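PAN2-PAN3 deadenylation complex catalytic subunit pan2 (Neurospora crassa, PDB 4CZW) catalyses the exonucleolytic shortening of mRNA poly(A) tails, releasing 5'-AMP, as the catalytic subunit of the PAN2-PAN3 deadenylation complex. Local coordinates at residues A[92-97]-A[561-566]; A[434-439]-A[537-542]; A[441-446]-A[478-483]; A[474-479]-A[603-608]; A[545-550]-A[566-571]. All blocks are in the same frame, centred on the assembly; numbering follows the deposited sequence.

Contact 1: residues A[92-97]-A[561-566]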
# COMPACT_ATOMS: atom_id res chain seq x y z
N LEU A 92 -2.41 2.23 6.38
CA LEU A 92 -1.25 2.77 7.09
C LEU A 92 -1.55 4.11 7.75
O LEU A 92 -0.85 4.52 8.67
CB LEU A 92 -0.06 2.91 6.13
CG LEU A 92 0.51 1.61 5.58
CD1 LEU A 92 1.67 1.88 4.63
CD2 LEU A 92 0.95 0.69 6.72
N GLN A 93 -2.60 4.78 7.28
CA GLN A 93 -2.98 6.07 7.85
C GLN A 93 -4.17 5.94 8.79
O GLN A 93 -4.39 6.79 9.65
CB GLN A 93 -3.29 7.08 6.74
CG GLN A 93 -4.52 6.75 5.91
CD GLN A 93 -4.76 7.77 4.81
OE1 GLN A 93 -3.94 8.66 4.57
NE2 GLN A 93 -5.89 7.63 4.12
N LYS A 94 -4.93 4.86 8.64
CA LYS A 94 -6.05 4.58 9.54
C LYS A 94 -5.62 3.71 10.71
O LYS A 94 -6.12 3.85 11.82
CB LYS A 94 -7.19 3.88 8.79
CG LYS A 94 -7.99 4.77 7.86
CD LYS A 94 -9.33 4.11 7.53
CE LYS A 94 -10.05 4.84 6.41
NZ LYS A 94 -10.12 6.31 6.65
N GLY A 95 -4.68 2.80 10.44
CA GLY A 95 -4.25 1.80 11.40
C GLY A 95 -3.91 2.32 12.79
O GLY A 95 -3.01 3.15 12.95
N GLU A 96 -4.64 1.83 13.78
CA GLU A 96 -4.42 2.22 15.17
C GLU A 96 -3.54 1.20 15.88
O GLU A 96 -3.04 1.45 16.98
CB GLU A 96 -5.76 2.36 15.90
CG GLU A 96 -6.69 3.39 15.28
CD GLU A 96 -8.11 3.28 15.81
OE1 GLU A 96 -8.47 2.21 16.33
OE2 GLU A 96 -8.86 4.27 15.70
N GLY A 97 -3.34 0.06 15.23
CA GLY A 97 -2.52 -1.00 15.79
C GLY A 97 -1.06 -0.87 15.41
O GLY A 97 -0.68 0.05 14.69
N GLN A 561 -8.43 -2.12 7.66
CA GLN A 561 -8.30 -1.51 8.98
C GLN A 561 -9.51 -0.62 9.28
O GLN A 561 -9.82 0.29 8.52
CB GLN A 561 -7.01 -0.70 9.08
CG GLN A 561 -5.74 -1.53 9.06
CD GLN A 561 -5.45 -2.20 10.39
OE1 GLN A 561 -5.99 -1.81 11.42
NE2 GLN A 561 -4.60 -3.22 10.36
N VAL A 562 -10.18 -0.90 10.39
CA VAL A 562 -11.35 -0.13 10.79
C VAL A 562 -11.12 0.53 12.15
O VAL A 562 -10.77 -0.15 13.12
CB VAL A 562 -12.62 -1.01 10.86
CG1 VAL A 562 -13.85 -0.15 11.10
CG2 VAL A 562 -12.77 -1.81 9.58
N PRO A 563 -11.30 1.86 12.22
CA PRO A 563 -11.15 2.63 13.46
C PRO A 563 -12.02 2.09 14.59
O PRO A 563 -13.11 1.58 14.33
CB PRO A 563 -11.58 4.04 13.05
CG PRO A 563 -11.32 4.10 11.59
CD PRO A 563 -11.62 2.73 11.07
N ARG A 564 -11.53 2.20 15.82
CA ARG A 564 -12.22 1.64 16.99
C ARG A 564 -13.64 2.18 17.16
O ARG A 564 -14.53 1.44 17.58
CB ARG A 564 -11.41 1.92 18.26
CG ARG A 564 -10.39 0.85 18.60
CD ARG A 564 -9.65 1.17 19.89
NE ARG A 564 -8.73 2.29 19.72
CZ ARG A 564 -7.45 2.16 19.41
NH1 ARG A 564 -6.93 0.96 19.22
NH2 ARG A 564 -6.68 3.24 19.28
N ASN A 565 -13.85 3.45 16.84
CA ASN A 565 -15.16 4.06 17.00
C ASN A 565 -16.12 3.70 15.88
O ASN A 565 -17.25 4.19 15.84
CB ASN A 565 -15.03 5.59 17.11
CG ASN A 565 -14.22 6.19 15.98
OD1 ASN A 565 -14.05 5.59 14.92
ND2 ASN A 565 -13.70 7.39 16.21
N GLN A 566 -15.67 2.85 14.96
CA GLN A 566 -16.53 2.33 13.90
C GLN A 566 -16.70 0.82 14.04
O GLN A 566 -17.20 0.16 13.14
CB GLN A 566 -15.95 2.67 12.52
CG GLN A 566 -15.89 4.16 12.22
CD GLN A 566 -15.42 4.45 10.81
OE1 GLN A 566 -14.44 5.17 10.60
NE2 GLN A 566 -16.12 3.89 9.83
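This interdomain contact sets the end of helix 81-94, in the USP-like domain, predicted to be catalytically inactive, against the loop that leads into strand 567-569 of the exonuclease domain. Its best-satisfied donor is the backbone N-H of Arg-564. Arg-564 N bonds to Glu-96 OE1 at 3.1 Å (N-H...O 139°), and a weak second bond runs to Glu-96 OE2, so both carboxylate oxygens receive this single donor. The Glu-96 chain is extended beyond CG, which carries its tip to the start of the short 3-10 segment 564-565. Within the loop, Gln-566 N bonds to Pro-563 O at 2.9 Å. Gly-95 CA, just past the helix, lies 4.0 Å from Gln-561 OE1. Lys-94 CD lies beside Gln-561 O, also at 4.0 Å, while Lys-94 NZ makes a weak hydrogen bond to Asn-541 OD1 and a long, weak ion pair with Asp-90 OD1. The charge of Arg-564 is met face-on: its chain bends at chi3, the guanidinium stacks on the carboxylate with planes 23° apart, and the salt bridge of Glu-96 OE1 to Arg-564 NE, 3.4 Å, is one of charges alone, OE1 lying well out of the guanidinium plane.

Contact 2: residues A[434-439]-A[537-542]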
# COMPACT_ATOMS: atom_id res chain seq x y z
N GLU A 434 -31.42 4.86 1.15
CA GLU A 434 -30.47 4.12 1.98
C GLU A 434 -29.02 4.46 1.67
O GLU A 434 -28.23 3.58 1.32
CB GLU A 434 -30.70 2.61 1.82
CG GLU A 434 -32.00 2.11 2.41
CD GLU A 434 -32.18 0.61 2.26
OE1 GLU A 434 -31.88 0.08 1.17
OE2 GLU A 434 -32.62 -0.03 3.23
N ILE A 435 -28.66 5.73 1.82
CA ILE A 435 -27.28 6.16 1.64
C ILE A 435 -26.53 6.10 2.97
O ILE A 435 -26.85 6.84 3.90
CB ILE A 435 -27.19 7.59 1.07
CG1 ILE A 435 -27.82 7.64 -0.33
CG2 ILE A 435 -25.74 8.05 1.01
CD1 ILE A 435 -27.72 9.00 -0.99
N PRO A 436 -25.54 5.20 3.05
CA PRO A 436 -24.76 4.97 4.28
C PRO A 436 -24.01 6.22 4.76
O PRO A 436 -23.53 7.00 3.94
CB PRO A 436 -23.77 3.88 3.86
CG PRO A 436 -24.41 3.21 2.69
CD PRO A 436 -25.13 4.30 1.97
N GLY A 437 -23.93 6.38 6.07
CA GLY A 437 -23.23 7.51 6.66
C GLY A 437 -22.62 7.16 8.00
O GLY A 437 -22.57 5.99 8.38
N PRO A 438 -22.16 8.19 8.74
CA PRO A 438 -21.54 8.01 10.06
C PRO A 438 -22.49 7.43 11.10
O PRO A 438 -22.05 6.79 12.05
CB PRO A 438 -21.11 9.43 10.44
CG PRO A 438 -21.01 10.16 9.15
CD PRO A 438 -22.10 9.59 8.29
N ASP A 439 -23.79 7.66 10.92
CA ASP A 439 -24.79 7.18 11.87
C ASP A 439 -25.25 5.76 11.54
O ASP A 439 -25.85 5.08 12.37
CB ASP A 439 -25.99 8.12 11.90
CG ASP A 439 -25.62 9.53 12.33
OD1 ASP A 439 -24.69 9.68 13.15
OD2 ASP A 439 -26.26 10.48 11.84
N TRP A 537 -14.61 -1.23 1.69
CA TRP A 537 -13.69 -0.10 1.81
C TRP A 537 -14.45 1.22 1.76
O TRP A 537 -14.12 2.16 2.49
CB TRP A 537 -12.63 -0.15 0.71
CG TRP A 537 -11.61 0.94 0.82
CD1 TRP A 537 -10.55 0.99 1.68
CD2 TRP A 537 -11.56 2.15 0.05
NE1 TRP A 537 -9.84 2.15 1.49
CE2 TRP A 537 -10.44 2.88 0.50
CE3 TRP A 537 -12.35 2.69 -0.97
CZ2 TRP A 537 -10.09 4.12 -0.05
CZ3 TRP A 537 -12.00 3.91 -1.51
CH2 TRP A 537 -10.88 4.61 -1.04
N VAL A 538 -15.45 1.30 0.88
CA VAL A 538 -16.28 2.49 0.77
C VAL A 538 -17.08 2.70 2.06
O VAL A 538 -17.15 3.82 2.58
CB VAL A 538 -17.26 2.39 -0.43
CG1 VAL A 538 -18.35 3.43 -0.32
CG2 VAL A 538 -16.50 2.53 -1.73
N LEU A 539 -17.65 1.62 2.58
CA LEU A 539 -18.45 1.68 3.80
C LEU A 539 -17.64 2.17 5.00
O LEU A 539 -18.17 2.86 5.87
CB LEU A 539 -19.06 0.31 4.10
CG LEU A 539 -20.15 -0.17 3.14
CD1 LEU A 539 -20.53 -1.61 3.43
CD2 LEU A 539 -21.36 0.74 3.21
N VAL A 540 -16.36 1.82 5.03
CA VAL A 540 -15.47 2.28 6.10
C VAL A 540 -15.26 3.79 6.00
O VAL A 540 -15.37 4.51 6.99
CB VAL A 540 -14.11 1.57 6.05
CG1 VAL A 540 -13.13 2.21 7.03
CG2 VAL A 540 -14.28 0.09 6.36
N ASN A 541 -14.96 4.27 4.79
CA ASN A 541 -14.69 5.69 4.57
C ASN A 541 -15.95 6.54 4.60
O ASN A 541 -15.87 7.77 4.68
CB ASN A 541 -13.95 5.89 3.25
CG ASN A 541 -12.50 5.47 3.33
OD1 ASN A 541 -11.66 6.19 3.87
ND2 ASN A 541 -12.19 4.30 2.79
N LEU A 542 -17.12 5.91 4.52
CA LEU A 542 -18.38 6.63 4.67
C LEU A 542 -18.65 6.91 6.14
O LEU A 542 -19.48 7.76 6.48
CB LEU A 542 -19.53 5.84 4.04
CG LEU A 542 -19.63 5.87 2.52
CD1 LEU A 542 -20.80 5.02 2.03
CD2 LEU A 542 -19.77 7.30 2.02
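Trp-537 O, on the last turns of helix 529-541, is gripped by two donors of a single residue: the helical N-H of Asn-541 at 3.2 Å and, more closely, the side-chain ND2 of Asn-541 at 2.9 Å. The amide donor comes from above the carbonyl plane, 36° out of it. This folded-back position also lays Asn-541 ND2 over the centre of one face of the Trp-537 ring, 3.2 Å above its plane. Weak bonds to Asp-90, from both Asn-541 ND2 and Trp-537 NE1, reach into the USP-like domain on that side of the helix.

Residues 434-439, the connector leading to the first exonuclease strand, pack against the Leu-539 and Leu-542 side of the helix and meet it without a hydrogen bond. Pro-436 presents the edge formed by CB and CG to two leucine methyls one helical turn apart: Leu-542 CD1 stands 3.7 Å from Pro-436 CB, and Leu-539 CD2 lies 4.0 Å from Pro-436 CG. Leu-414 of helix 412-415 touches all three side chains and joins the apolar cluster. Farther along, Leu-542 O lies 3.5 Å from Pro-438 N, a proline nitrogen that has no proton to give. No hydrogen bond crosses between the two segments, so their mutual contact rests on apolar packing.

Contact 3: residues A[441-446]-A[478-483]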
# COMPACT_ATOMS: atom_id res chain seq x y z
N VAL A 441 -25.39 1.93 11.08
CA VAL A 441 -24.81 0.73 11.66
C VAL A 441 -25.07 -0.47 10.76
O VAL A 441 -26.20 -0.70 10.33
CB VAL A 441 -25.38 0.45 13.07
CG1 VAL A 441 -24.81 -0.85 13.62
CG2 VAL A 441 -25.09 1.61 14.01
N ILE A 442 -24.01 -1.23 10.47
CA ILE A 442 -24.15 -2.41 9.62
C ILE A 442 -23.58 -3.65 10.30
O ILE A 442 -22.53 -3.60 10.94
CB ILE A 442 -23.45 -2.21 8.26
CG1 ILE A 442 -21.99 -1.80 8.44
CG2 ILE A 442 -24.19 -1.16 7.43
CD1 ILE A 442 -21.25 -1.58 7.15
N ALA A 443 -24.29 -4.77 10.17
CA ALA A 443 -23.83 -6.04 10.72
C ALA A 443 -23.11 -6.85 9.65
O ALA A 443 -23.63 -7.03 8.55
CB ALA A 443 -25.00 -6.83 11.29
N ILE A 444 -21.93 -7.36 9.98
CA ILE A 444 -21.10 -8.04 8.99
C ILE A 444 -20.48 -9.34 9.53
O ILE A 444 -20.06 -9.41 10.69
CB ILE A 444 -19.97 -7.10 8.48
CG1 ILE A 444 -19.12 -7.80 7.41
CG2 ILE A 444 -19.11 -6.61 9.63
CD1 ILE A 444 -18.02 -6.93 6.84
N ASP A 445 -20.45 -10.36 8.68
CA ASP A 445 -19.77 -11.61 8.99
C ASP A 445 -19.27 -12.26 7.70
O ASP A 445 -19.86 -12.07 6.64
CB ASP A 445 -20.70 -12.57 9.74
CG ASP A 445 -20.00 -13.84 10.18
OD1 ASP A 445 -18.84 -13.75 10.64
OD2 ASP A 445 -20.60 -14.93 10.06
N THR A 446 -18.17 -13.01 7.80
CA THR A 446 -17.57 -13.63 6.62
C THR A 446 -17.34 -15.13 6.80
O THR A 446 -17.45 -15.66 7.90
CB THR A 446 -16.23 -12.96 6.25
OG1 THR A 446 -15.28 -13.20 7.30
CG2 THR A 446 -16.41 -11.46 6.06
N SER A 478 -20.98 -11.21 4.05
CA SER A 478 -22.36 -10.79 4.24
C SER A 478 -22.46 -9.54 5.10
O SER A 478 -21.98 -9.52 6.23
CB SER A 478 -23.18 -11.92 4.87
OG SER A 478 -23.13 -13.09 4.08
N VAL A 479 -23.08 -8.50 4.56
CA VAL A 479 -23.31 -7.28 5.32
C VAL A 479 -24.81 -7.03 5.43
O VAL A 479 -25.54 -7.11 4.44
CB VAL A 479 -22.62 -6.06 4.69
CG1 VAL A 479 -22.58 -4.91 5.68
CG2 VAL A 479 -21.22 -6.42 4.24
N VAL A 480 -25.26 -6.71 6.64
CA VAL A 480 -26.69 -6.65 6.95
C VAL A 480 -27.10 -5.30 7.54
O VAL A 480 -26.37 -4.73 8.35
CB VAL A 480 -27.06 -7.80 7.93
CG1 VAL A 480 -28.39 -7.53 8.62
CG2 VAL A 480 -27.09 -9.13 7.20
N ARG A 481 -28.26 -4.80 7.12
CA ARG A 481 -28.84 -3.58 7.68
C ARG A 481 -28.99 -3.69 9.20
O ARG A 481 -29.58 -4.64 9.71
CB ARG A 481 -30.20 -3.29 7.04
CG ARG A 481 -30.14 -2.97 5.56
CD ARG A 481 -31.54 -2.80 5.00
NE ARG A 481 -31.52 -2.37 3.60
CZ ARG A 481 -31.46 -3.19 2.56
NH1 ARG A 481 -31.40 -4.50 2.76
NH2 ARG A 481 -31.44 -2.71 1.33
N GLY A 482 -28.47 -2.70 9.91
CA GLY A 482 -28.52 -2.71 11.36
C GLY A 482 -29.63 -1.83 11.93
O GLY A 482 -29.78 -1.73 13.15
N GLN A 483 -30.40 -1.21 11.05
CA GLN A 483 -31.48 -0.33 11.46
C GLN A 483 -32.47 -0.09 10.33
O GLN A 483 -32.24 -0.51 9.19
CB GLN A 483 -30.91 1.00 11.96
CG GLN A 483 -30.03 1.71 10.95
CD GLN A 483 -28.91 2.50 11.60
OE1 GLN A 483 -28.25 2.01 12.52
NE2 GLN A 483 -28.69 3.72 11.13
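Val-479 is the bump on one face of this antiparallel pair of strands, 441-451 and 471-481, in the exonuclease sheet. Its two methyls fork into the space between two isoleucines of the partner strand. Val-479 CG1, anti to the backbone N, lies 3.8 Å from Ile-442 CB, and Val-479 CG2 lies 4.0 Å from Ile-444 CG1. Ile-444 runs alongside Val-479, both pointing the same way, whereas Ile-442 crosses it obliquely, its CG1 in the crowded position between the backbone N and the carbonyl carbon. Phe-491 and Phe-546 from the flanking strands pack against this apolar surface.

The other face has a lower relief. Ala-443 offers just a methyl beside Val-480, CB to CB 4.1 Å, and with Ser-478 and Asp-445 it forms a shallow surface on which helix 604-623 rests. Ser-478 OG is held there by Ser-604 and Asp-493.

Two hydrogen-bonded pairs fix the register. Ala-443 N reaches Val-480 O at 2.8 Å, and Ser-478 N meets Asp-445 O at 2.9 Å, nearly along the C=O axis; each bond has its reciprocal. Near Gly-482 the ladder loosens: Gly-482 N makes a weak bond to Val-441 O, 3.1 Å. The side-chain OE1 of Gln-483 then takes another weak bond, from Val-441 N at 3.2 Å.

With both its backbone N and O committed to Ser-478, Asp-445 has a fixed main chain and directs its carboxylate to the helix-covered face, close to Asp-554 and Asp-607, consistent with its inferred role as a catalytic metal ligand.

Contact 4: residues A[474-479]-A[603-608]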
# COMPACT_ATOMS: atom_id res chain seq x y z
N ILE A 474 -11.19 -14.84 2.12
CA ILE A 474 -12.63 -14.60 2.13
C ILE A 474 -13.31 -15.33 0.98
O ILE A 474 -12.96 -15.13 -0.19
CB ILE A 474 -12.95 -13.10 2.04
CG1 ILE A 474 -12.26 -12.33 3.17
CG2 ILE A 474 -14.45 -12.87 2.08
CD1 ILE A 474 -12.69 -12.78 4.55
N ALA A 475 -14.28 -16.18 1.31
CA ALA A 475 -15.04 -16.90 0.30
C ALA A 475 -16.46 -16.34 0.21
O ALA A 475 -17.13 -16.50 -0.81
CB ALA A 475 -15.07 -18.38 0.62
N ARG A 476 -16.89 -15.69 1.28
CA ARG A 476 -18.22 -15.09 1.33
C ARG A 476 -18.24 -13.93 2.32
O ARG A 476 -17.70 -14.03 3.42
CB ARG A 476 -19.27 -16.13 1.72
CG ARG A 476 -20.68 -15.59 1.80
CD ARG A 476 -21.64 -16.62 2.36
NE ARG A 476 -23.00 -16.09 2.50
CZ ARG A 476 -24.00 -16.75 3.06
NH1 ARG A 476 -23.82 -17.97 3.54
NH2 ARG A 476 -25.20 -16.19 3.14
N ALA A 477 -18.86 -12.82 1.92
CA ALA A 477 -18.96 -11.65 2.78
C ALA A 477 -20.40 -11.16 2.85
O ALA A 477 -20.98 -10.75 1.84
CB ALA A 477 -18.04 -10.55 2.28
N SER A 478 -20.98 -11.21 4.05
CA SER A 478 -22.36 -10.79 4.24
C SER A 478 -22.46 -9.54 5.10
O SER A 478 -21.98 -9.52 6.23
CB SER A 478 -23.18 -11.92 4.87
OG SER A 478 -23.13 -13.09 4.08
N VAL A 479 -23.08 -8.50 4.56
CA VAL A 479 -23.31 -7.28 5.32
C VAL A 479 -24.81 -7.03 5.43
O VAL A 479 -25.54 -7.11 4.44
CB VAL A 479 -22.62 -6.06 4.69
CG1 VAL A 479 -22.58 -4.91 5.68
CG2 VAL A 479 -21.22 -6.42 4.24
N ASP A 603 -24.02 -19.88 8.49
CA ASP A 603 -24.38 -18.94 7.44
C ASP A 603 -24.03 -17.52 7.89
O ASP A 603 -24.42 -17.10 8.97
CB ASP A 603 -25.86 -19.05 7.09
CG ASP A 603 -26.27 -18.11 5.98
OD1 ASP A 603 -26.20 -18.51 4.80
OD2 ASP A 603 -26.68 -16.97 6.28
N SER A 604 -23.29 -16.80 7.05
CA SER A 604 -22.75 -15.50 7.43
C SER A 604 -23.84 -14.44 7.64
O SER A 604 -23.66 -13.51 8.42
CB SER A 604 -21.76 -15.01 6.37
OG SER A 604 -22.34 -15.03 5.08
N ILE A 605 -24.97 -14.59 6.95
CA ILE A 605 -26.09 -13.67 7.12
C ILE A 605 -26.75 -13.90 8.48
O ILE A 605 -27.06 -12.95 9.20
CB ILE A 605 -27.13 -13.82 6.00
CG1 ILE A 605 -26.51 -13.48 4.64
CG2 ILE A 605 -28.34 -12.92 6.27
CD1 ILE A 605 -27.49 -13.55 3.49
N GLU A 606 -26.97 -15.16 8.82
CA GLU A 606 -27.58 -15.53 10.09
C GLU A 606 -26.71 -15.09 11.27
O GLU A 606 -27.21 -14.51 12.24
CB GLU A 606 -27.82 -17.04 10.16
CG GLU A 606 -28.86 -17.56 9.18
CD GLU A 606 -29.10 -19.05 9.32
OE1 GLU A 606 -28.43 -19.68 10.17
OE2 GLU A 606 -29.95 -19.59 8.59
N ASP A 607 -25.41 -15.37 11.18
CA ASP A 607 -24.47 -15.01 12.24
C ASP A 607 -24.37 -13.50 12.40
O ASP A 607 -24.11 -13.00 13.50
CB ASP A 607 -23.09 -15.60 11.95
CG ASP A 607 -23.05 -17.11 12.13
OD1 ASP A 607 -24.13 -17.74 12.10
OD2 ASP A 607 -21.94 -17.66 12.29
N ALA A 608 -24.58 -12.77 11.31
CA ALA A 608 -24.58 -11.31 11.36
C ALA A 608 -25.83 -10.81 12.06
O ALA A 608 -25.78 -9.89 12.88
CB ALA A 608 -24.48 -10.73 9.96
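The N-terminus of helix 604-623, which carries the last of the acidic residues inferred to form the DEDD nuclease site, packs here on strand 471-481 of the central sheet. The axes of strand 476-479 and helix 604-608 come within 7.7 Å and are inclined by 37°. Asp-603 is the N-cap, and its two carboxylate oxygens divide the work. Asp-603 OD2 faces the helix, accepting from Glu-606 N at 3.1 Å through its anti lone pair and more weakly from Ile-605 N. OD1 faces the strand, where Arg-476 grips it end-on in a salt bridge: NH1 bonds at 2.7 Å and NH2 at 3.0 Å, so both nitrogens converge on Asp-603 OD1. That oxygen lies in the guanidinium plane, but the donors arrive from above the carboxylate plane, the two flat groups being turned 72° apart.

Arg-476 reaches the cap with a fully extended chain, CG anti to the backbone N (chi1 180°). Ser-604 OG lies over one guanidinium face without a bond to Arg-476 NE, and Ile-605 CG1 comes up to Arg-476 NH2 at 3.4 Å. Ser-604 OG instead shares a hydrogen bond with Ser-478 OG, modelled at 2.3 Å, in which either hydroxyl could be the donor. Asp-493 of the adjacent strand is a second partner for both strand residues, through Arg-476 NE and Ser-478 OG.

The positive guanidinium probably offsets the negative charges of Asp-603 and Asp-493, both of which it meets. One turn into the helix Asp-607, a catalytic metal ligand by similarity, faces Asp-445, the strand-and-helix pairing of acids found in the RNase H-like fold of DEDD exonucleases.

Contact 5: residues A[545-550]-A[566-571]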
# COMPACT_ATOMS: atom_id res chain seq x y z
N LYS A 545 -20.58 2.14 11.04
CA LYS A 545 -20.18 1.37 12.21
C LYS A 545 -20.38 -0.12 11.95
O LYS A 545 -21.51 -0.57 11.74
CB LYS A 545 -20.98 1.82 13.43
CG LYS A 545 -20.84 3.30 13.75
CD LYS A 545 -21.86 3.74 14.79
CE LYS A 545 -21.79 5.24 15.01
NZ LYS A 545 -22.85 5.73 15.93
N PHE A 546 -19.29 -0.87 11.97
CA PHE A 546 -19.34 -2.30 11.67
C PHE A 546 -19.65 -3.11 12.92
O PHE A 546 -18.90 -3.09 13.90
CB PHE A 546 -18.02 -2.76 11.05
CG PHE A 546 -17.83 -2.32 9.63
CD1 PHE A 546 -17.53 -1.01 9.32
CD2 PHE A 546 -17.96 -3.23 8.59
CE1 PHE A 546 -17.36 -0.60 8.01
CE2 PHE A 546 -17.79 -2.83 7.28
CZ PHE A 546 -17.49 -1.52 6.99
N LEU A 547 -20.77 -3.83 12.88
CA LEU A 547 -21.21 -4.64 14.01
C LEU A 547 -21.00 -6.13 13.72
O LEU A 547 -21.34 -6.61 12.64
CB LEU A 547 -22.68 -4.36 14.33
CG LEU A 547 -23.25 -4.79 15.69
CD1 LEU A 547 -24.41 -3.89 16.07
CD2 LEU A 547 -23.70 -6.25 15.67
N GLY A 548 -20.43 -6.85 14.68
CA GLY A 548 -20.19 -8.27 14.51
C GLY A 548 -19.61 -8.93 15.75
O GLY A 548 -19.52 -8.31 16.81
N HIS A 549 -19.23 -10.19 15.61
CA HIS A 549 -18.67 -10.95 16.73
C HIS A 549 -17.25 -11.41 16.41
O HIS A 549 -17.05 -12.22 15.50
CB HIS A 549 -19.56 -12.15 17.06
CG HIS A 549 -19.24 -12.79 18.38
ND1 HIS A 549 -19.77 -12.35 19.57
CD2 HIS A 549 -18.44 -13.84 18.68
CE1 HIS A 549 -19.31 -13.10 20.56
NE2 HIS A 549 -18.50 -14.01 20.04
N GLY A 550 -16.28 -10.90 17.15
CA GLY A 550 -14.88 -11.22 16.92
C GLY A 550 -14.42 -10.76 15.55
O GLY A 550 -13.83 -11.53 14.79
N GLN A 566 -15.67 2.85 14.96
CA GLN A 566 -16.53 2.33 13.90
C GLN A 566 -16.70 0.82 14.04
O GLN A 566 -17.20 0.16 13.14
CB GLN A 566 -15.95 2.67 12.52
CG GLN A 566 -15.89 4.16 12.22
CD GLN A 566 -15.42 4.45 10.81
OE1 GLN A 566 -14.44 5.17 10.60
NE2 GLN A 566 -16.12 3.89 9.83
N VAL A 567 -16.29 0.29 15.19
CA VAL A 567 -16.40 -1.13 15.46
C VAL A 567 -17.27 -1.42 16.67
O VAL A 567 -16.97 -0.98 17.78
CB VAL A 567 -15.01 -1.78 15.68
CG1 VAL A 567 -15.17 -3.24 16.06
CG2 VAL A 567 -14.15 -1.63 14.44
N ILE A 568 -18.35 -2.16 16.46
CA ILE A 568 -19.18 -2.64 17.55
C ILE A 568 -19.06 -4.16 17.63
O ILE A 568 -19.71 -4.88 16.88
CB ILE A 568 -20.66 -2.24 17.38
CG1 ILE A 568 -20.79 -0.72 17.28
CG2 ILE A 568 -21.49 -2.77 18.53
CD1 ILE A 568 -22.22 -0.24 17.14
N ASP A 569 -18.22 -4.63 18.55
CA ASP A 569 -17.94 -6.06 18.65
C ASP A 569 -18.60 -6.67 19.88
O ASP A 569 -18.31 -6.27 21.01
CB ASP A 569 -16.42 -6.29 18.69
CG ASP A 569 -16.04 -7.71 18.31
OD1 ASP A 569 -16.72 -8.66 18.75
OD2 ASP A 569 -15.05 -7.88 17.57
N THR A 570 -19.48 -7.63 19.65
CA THR A 570 -20.23 -8.27 20.73
C THR A 570 -19.34 -9.17 21.59
O THR A 570 -19.66 -9.44 22.75
CB THR A 570 -21.40 -9.10 20.19
OG1 THR A 570 -20.92 -10.06 19.24
CG2 THR A 570 -22.42 -8.20 19.51
N SER A 571 -18.23 -9.64 21.02
CA SER A 571 -17.30 -10.48 21.76
C SER A 571 -16.55 -9.65 22.80
O SER A 571 -16.11 -10.17 23.82
CB SER A 571 -16.31 -11.16 20.82
OG SER A 571 -15.38 -10.23 20.29
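Two rings flank the start of a beta-alpha-beta crossover, in which strand 545-548 leads through helix 551-558 to the parallel strand 567-569: Phe-546 on the first strand and His-549 just after it. The imidazole of His-549 has the CB of Ser-571 over one face, 3.7 Å from the ring centroid and 15° off the normal, a CH-pi contact. At its edge, in the plane, His-549 ND1 shares a hydrogen bond of 2.6 Å with Thr-570 OG1, the proton assignable to either. The Phe-546 ring has Gln-566 O near its plane at one edge and packs against Leu-539 and Val-540 of helix 529-541.

The ladder is regular: Phe-546 N bonds to Gln-566 O, Ile-568 N to Phe-546 O at 2.8 Å, Gly-548 N to Ile-568 O, and Thr-570 N to Gly-548 O. On one face the Leu-547 and Ile-568 side chains cross obliquely, Leu-547 CG 3.9 Å from Ile-568 CG2, and both touch Tyr-615 of helix 604-623.

At the C-terminal ends of the strands, Asp-569 links two helix starts. It is the N-cap of helix 570-573, and its OD2 accepts from Leu-551 N at the start of helix 551-558, which bears the predicted metal ligand Asp-554. Three donors hold Asp-569 OD1: Gly-550 N at 2.8 Å on the syn lone pair, Ser-571 N at 2.9 Å on the anti one, and Ser-571 OG at 2.6 Å from above the carboxylate plane.

Overall arrangement
Contacts 3, 4 and 5 build the nuclease core around one sheet. Contacts 3 and 4 share Ser-478 and Val-479, with centres 9 Å apart, and gather inferred catalytic metal ligands: the side chain of Asp-445 comes to about 3 Å from that of Asp-607 and about 4 Å from that of Asp-554. Contact 5 continues the sheet, Leu-547 N bonding to Ile-442 O at 2.6 Å. Contact 2 is tied to contact 3 by the salt bridge of Glu-434 OE2 with Arg-481 NE, 2.6 Å. Contact 1, the junction with the USP-like domain, shares Gln-566 with contact 5 and reaches contact 2 where Gln-566 NE2 meets Val-540 O at 3.0 Å; its Gln-561 remains about 12 Å from Asp-554, side chain to side chain.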